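D-alanine--D-alanine ligase (Coxiella burnetii, PDB 3TQT) joins two D-alanine molecules at the expense of ATP to give D-alanyl-D-alanine, a building block for bacterial peptidoglycan. Local coordinates at the interface of chains A and B. Sequence-based numbering; all coordinates share one arbitrary frame. Chains: chain A/B, D-alanine--D-alanine ligase.

Contact 1: the interface of chains A and B. Residues chain A 77-80; chain B 76-78, 80.
The C-terminal ends of strand 74-78 from chains A and B meet around the two-fold axis, with A:Thr77 and A:Ile78 facing B:Thr77 and B:Ile78 and the following loop residues A:Phe80 and B:Phe80 flanking them. The C-alpha traces of the paired segments run in opposite directions, and side chains, main-chain carbonyls and a water link them. The two threonines reach toward each other tip to tip, and their methyls touch, A:Thr77 CG2 lying 3.6 Å from B:Thr77 CG2. Each hydroxyl is turned to the side opposite the backbone nitrogen (chi1 -176° in both chains), which aims it at the main-chain carbonyl of the partner's isoleucine. A:Thr77 OG1 donates a hydrogen bond to B:Ile78 O with a C=O...donor angle of 145°, the donor tilted from the carbonyl plane. Its length is implausibly short and the symmetric twin is shorter still, so the threonine-to-carbonyl pairing is credible but its precise geometry is doubtful. The two hydroxyl oxygens form at most a weak bond with each other, at 3.3 Å between A:Thr77 OG1 and B:Thr77 OG1.

Beside this polar pair lies an apolar cluster. In both isoleucines CG1 sits between the backbone N and the carbonyl carbon (chi1 61° in A:Ile78), a torsion that carries CG1 and CD1 toward the partner isoleucine, where the side chains cross obliquely and the two CD1 methyls meet. A:Ile78 CD1 and B:Ile78 CD1 are 3.3 Å apart, tighter than normal van der Waals contact. The CG2 branches point elsewhere: B:Ile78 CG2 meets the edge of the A:Phe80 ring, in its plane, 3.8 Å from A:Phe80 CE2. One face of that same ring rests on its own chain's A:Ile78 CG1, so the phenylalanine receives an isoleucine from each subunit. At the margin, water 1 bridges the loop of chain A and the strand of chain B, lying 2.7 Å from A:Phe80 N and 3.0 Å from B:Ile76 O.

Contact 2: the interface of chains A and B. Residues chain A 133, 137; chain B 136, 140, 143, 218.
Helix 132-139 of chain A approaches the same helix of chain B where A:Gln133 faces B:Ala136, the C-alpha atoms of these residues being 4.9 Å apart, while B:Glu140 and helix 141-150 lie against the glutamine. The small B:Ala136 permits this closeness: its CB lies 3.7 Å from A:Gln133 CA. From there the glutamine, with CG opposite the backbone N (chi1 169°) and an extended chain beyond, reaches alongside B:Leu143 to B:Glu140. Its aliphatic part packs on the leucine, A:Gln133 CG being 3.7 Å from B:Leu143 CD2. The same methyl also touches A:Val137 CG2 at 3.8 Å, so B:Leu143 spans residues one helical turn apart.

The polar end is less certain. A:Gln133 NE2 and B:Glu140 OE1 are 3.0 Å apart, a possible hydrogen bond, with the amide and carboxylate planes 82° apart; but the amide nitrogen clashes with B:Glu140 CG, so the modelled pairing is doubtful. Better supported is the second shell: B:Arg218 NH2 forms a salt bridge and hydrogen bond to B:Glu140 OE1 at 2.7 Å. The carboxylate oxygen takes it on its anti lone pair and lies tilted out of the guanidinium plane. This would steady the carboxylate and probably offset its charge. The mainly apolar packing joins helices of the two chains and probably helps to stabilise the ligase dimer.

Contact 1: the interface of chains A and B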
loop_
_atom_site.group_PDB
_atom_site.type_symbol
_atom_site.label_atom_id
_atom_site.label_comp_id
_atom_site.label_asym_id
_atom_site.label_seq_id
_atom_site.Cartn_x
_atom_site.Cartn_y
_atom_site.Cartn_z
ATOM N N THR A 77 1.360 -11.317 20.859
ATOM C CA THR A 77 1.292 -10.021 20.232
ATOM C C THR A 77 2.667 -9.744 19.649
ATOM O O THR A 77 3.460 -10.660 19.480
ATOM C CB THR A 77 0.831 -8.931 21.190
ATOM O OG1 THR A 77 0.705 -7.706 20.459
ATOM C CG2 THR A 77 1.815 -8.762 22.345
ATOM N N ILE A 78 2.947 -8.498 19.312
ATOM C CA ILE A 78 4.203 -8.200 18.659
ATOM C C ILE A 78 5.061 -7.324 19.555
ATOM O O ILE A 78 4.567 -6.661 20.455
ATOM C CB ILE A 78 4.000 -7.548 17.267
ATOM C CG1 ILE A 78 3.245 -6.236 17.395
ATOM C CG2 ILE A 78 3.267 -8.499 16.331
ATOM C CD1 ILE A 78 2.939 -5.596 16.071
ATOM N N ALA A 79 6.355 -7.337 19.307
ATOM C CA ALA A 79 7.269 -6.528 20.080
ATOM C C ALA A 79 7.907 -5.505 19.154
ATOM O O ALA A 79 8.871 -5.808 18.460
ATOM C CB ALA A 79 8.321 -7.412 20.710
ATOM N N PHE A 80 7.358 -4.296 19.124
ATOM C CA PHE A 80 7.932 -3.252 18.283
ATOM C C PHE A 80 9.373 -2.975 18.655
ATOM O O PHE A 80 9.736 -3.002 19.830
ATOM C CB PHE A 80 7.118 -1.966 18.373
ATOM C CG PHE A 80 5.805 -2.042 17.664
ATOM C CD1 PHE A 80 5.760 -2.171 16.291
ATOM C CD2 PHE A 80 4.620 -2.010 18.372
ATOM C CE1 PHE A 80 4.552 -2.254 15.630
ATOM C CE2 PHE A 80 3.407 -2.089 17.716
ATOM C CZ PHE A 80 3.376 -2.210 16.343
ATOM N N ILE B 76 4.640 0.266 24.746
ATOM C CA ILE B 76 3.415 -0.469 24.511
ATOM C C ILE B 76 3.596 -1.413 23.355
ATOM O O ILE B 76 4.544 -1.298 22.577
ATOM C CB ILE B 76 2.227 0.457 24.184
ATOM C CG1 ILE B 76 2.674 1.556 23.212
ATOM C CG2 ILE B 76 1.634 1.038 25.468
ATOM C CD1 ILE B 76 1.613 1.931 22.198
ATOM N N THR B 77 2.678 -2.361 23.261
ATOM C CA THR B 77 2.512 -3.124 22.048
ATOM C C THR B 77 1.042 -3.052 21.684
ATOM O O THR B 77 0.296 -2.251 22.239
ATOM C CB THR B 77 2.935 -4.583 22.205
ATOM O OG1 THR B 77 2.816 -5.230 20.936
ATOM C CG2 THR B 77 2.044 -5.301 23.215
ATOM N N ILE B 78 0.615 -3.886 20.755
ATOM C CA ILE B 78 -0.771 -3.834 20.358
ATOM C C ILE B 78 -1.506 -5.040 20.892
ATOM O O ILE B 78 -0.910 -6.066 21.201
ATOM C CB ILE B 78 -0.914 -3.713 18.832
ATOM C CG1 ILE B 78 -0.187 -4.850 18.136
ATOM C CG2 ILE B 78 -0.331 -2.382 18.355
ATOM C CD1 ILE B 78 -0.149 -4.678 16.643
ATOM N N PHE B 80 -4.242 -7.514 19.554
ATOM C CA PHE B 80 -4.985 -7.863 18.352
ATOM C C PHE B 80 -6.420 -8.286 18.668
ATOM O O PHE B 80 -6.665 -8.947 19.678
ATOM C CB PHE B 80 -4.279 -8.978 17.602
ATOM C CG PHE B 80 -3.050 -8.536 16.885
ATOM C CD1 PHE B 80 -3.132 -7.665 15.815
ATOM C CD2 PHE B 80 -1.808 -9.011 17.262
ATOM C CE1 PHE B 80 -1.994 -7.267 15.139
ATOM C CE2 PHE B 80 -0.670 -8.615 16.589
ATOM C CZ PHE B 80 -0.766 -7.748 15.525
HETATM O O HOH W 1 6.191 -3.457 21.394
#

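Contact 2: the interface of chains A and B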
loop_
_atom_site.group_PDB
_atom_site.type_symbol
_atom_site.label_atom_id
_atom_site.label_comp_id
_atom_site.label_asym_id
_atom_site.label_seq_id
_atom_site.Cartn_x
_atom_site.Cartn_y
_atom_site.Cartn_z
ATOM N N GLN A 133 3.234 -1.118 -1.201
ATOM C CA GLN A 133 2.749 -0.430 -2.382
ATOM C C GLN A 133 2.319 -1.378 -3.486
ATOM O O GLN A 133 1.291 -1.179 -4.125
ATOM C CB GLN A 133 3.811 0.514 -2.941
ATOM C CG GLN A 133 3.437 1.055 -4.324
ATOM C CD GLN A 133 4.656 1.370 -5.171
ATOM O OE1 GLN A 133 5.104 0.551 -5.959
ATOM N NE2 GLN A 133 5.205 2.560 -4.994
ATOM N N VAL A 137 -1.364 -1.911 -5.045
ATOM C CA VAL A 137 -1.601 -1.738 -6.472
ATOM C C VAL A 137 -2.197 -2.993 -7.134
ATOM O O VAL A 137 -3.102 -2.896 -7.965
ATOM C CB VAL A 137 -0.322 -1.298 -7.213
ATOM C CG1 VAL A 137 -0.503 -1.405 -8.721
ATOM C CG2 VAL A 137 0.040 0.126 -6.821
ATOM N N ALA B 136 -0.027 4.592 -0.335
ATOM C CA ALA B 136 1.029 4.030 -1.172
ATOM C C ALA B 136 1.109 4.742 -2.539
ATOM O O ALA B 136 2.196 5.076 -3.025
ATOM C CB ALA B 136 0.821 2.533 -1.342
ATOM N N GLU B 140 4.636 7.419 -3.486
ATOM C CA GLU B 140 5.584 7.226 -4.561
ATOM C C GLU B 140 5.157 8.118 -5.690
ATOM O O GLU B 140 4.169 7.850 -6.380
ATOM C CB GLU B 140 5.555 5.772 -5.005
ATOM C CG GLU B 140 5.704 4.824 -3.834
ATOM C CD GLU B 140 7.112 4.298 -3.679
ATOM O OE1 GLU B 140 7.776 4.055 -4.704
ATOM O OE2 GLU B 140 7.551 4.112 -2.532
ATOM N N LEU B 143 4.293 6.985 -9.311
ATOM C CA LEU B 143 3.044 6.228 -9.304
ATOM C C LEU B 143 1.845 7.171 -9.188
ATOM O O LEU B 143 0.835 6.986 -9.865
ATOM C CB LEU B 143 3.047 5.228 -8.140
ATOM C CG LEU B 143 1.804 4.345 -7.967
ATOM C CD1 LEU B 143 1.484 3.596 -9.271
ATOM C CD2 LEU B 143 2.017 3.364 -6.813
ATOM N N ARG B 218 14.224 3.622 -6.570
ATOM C CA ARG B 218 13.686 4.145 -7.815
ATOM C C ARG B 218 13.769 5.648 -7.752
ATOM O O ARG B 218 13.634 6.237 -6.685
ATOM C CB ARG B 218 12.230 3.691 -8.001
ATOM C CG ARG B 218 11.761 3.663 -9.450
ATOM C CD ARG B 218 10.446 2.896 -9.590
ATOM N NE ARG B 218 9.318 3.627 -9.008
ATOM C CZ ARG B 218 8.721 3.320 -7.860
ATOM N NH1 ARG B 218 9.130 2.277 -7.142
ATOM N NH2 ARG B 218 7.701 4.059 -7.439
#

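Contact 1 and contact 2 have C-alpha centres about 27 Å apart and share no residue. Contact 1 uses the end of strand 74-78 and the loop after it; contact 2 uses helices 132-139 and 141-150 with the loop bearing B:Arg218. Contact 1 straddles the two-fold axis and contains most of its own twin, whereas contact 2 is repeated with the chains exchanged. Separated sets of anchors along one interface would be expected to restrict rocking of one subunit on the other better than either alone. This is consistent with a dimer, the usual state of D-alanine–D-alanine ligases, although the coordinates alone do not establish it in solution.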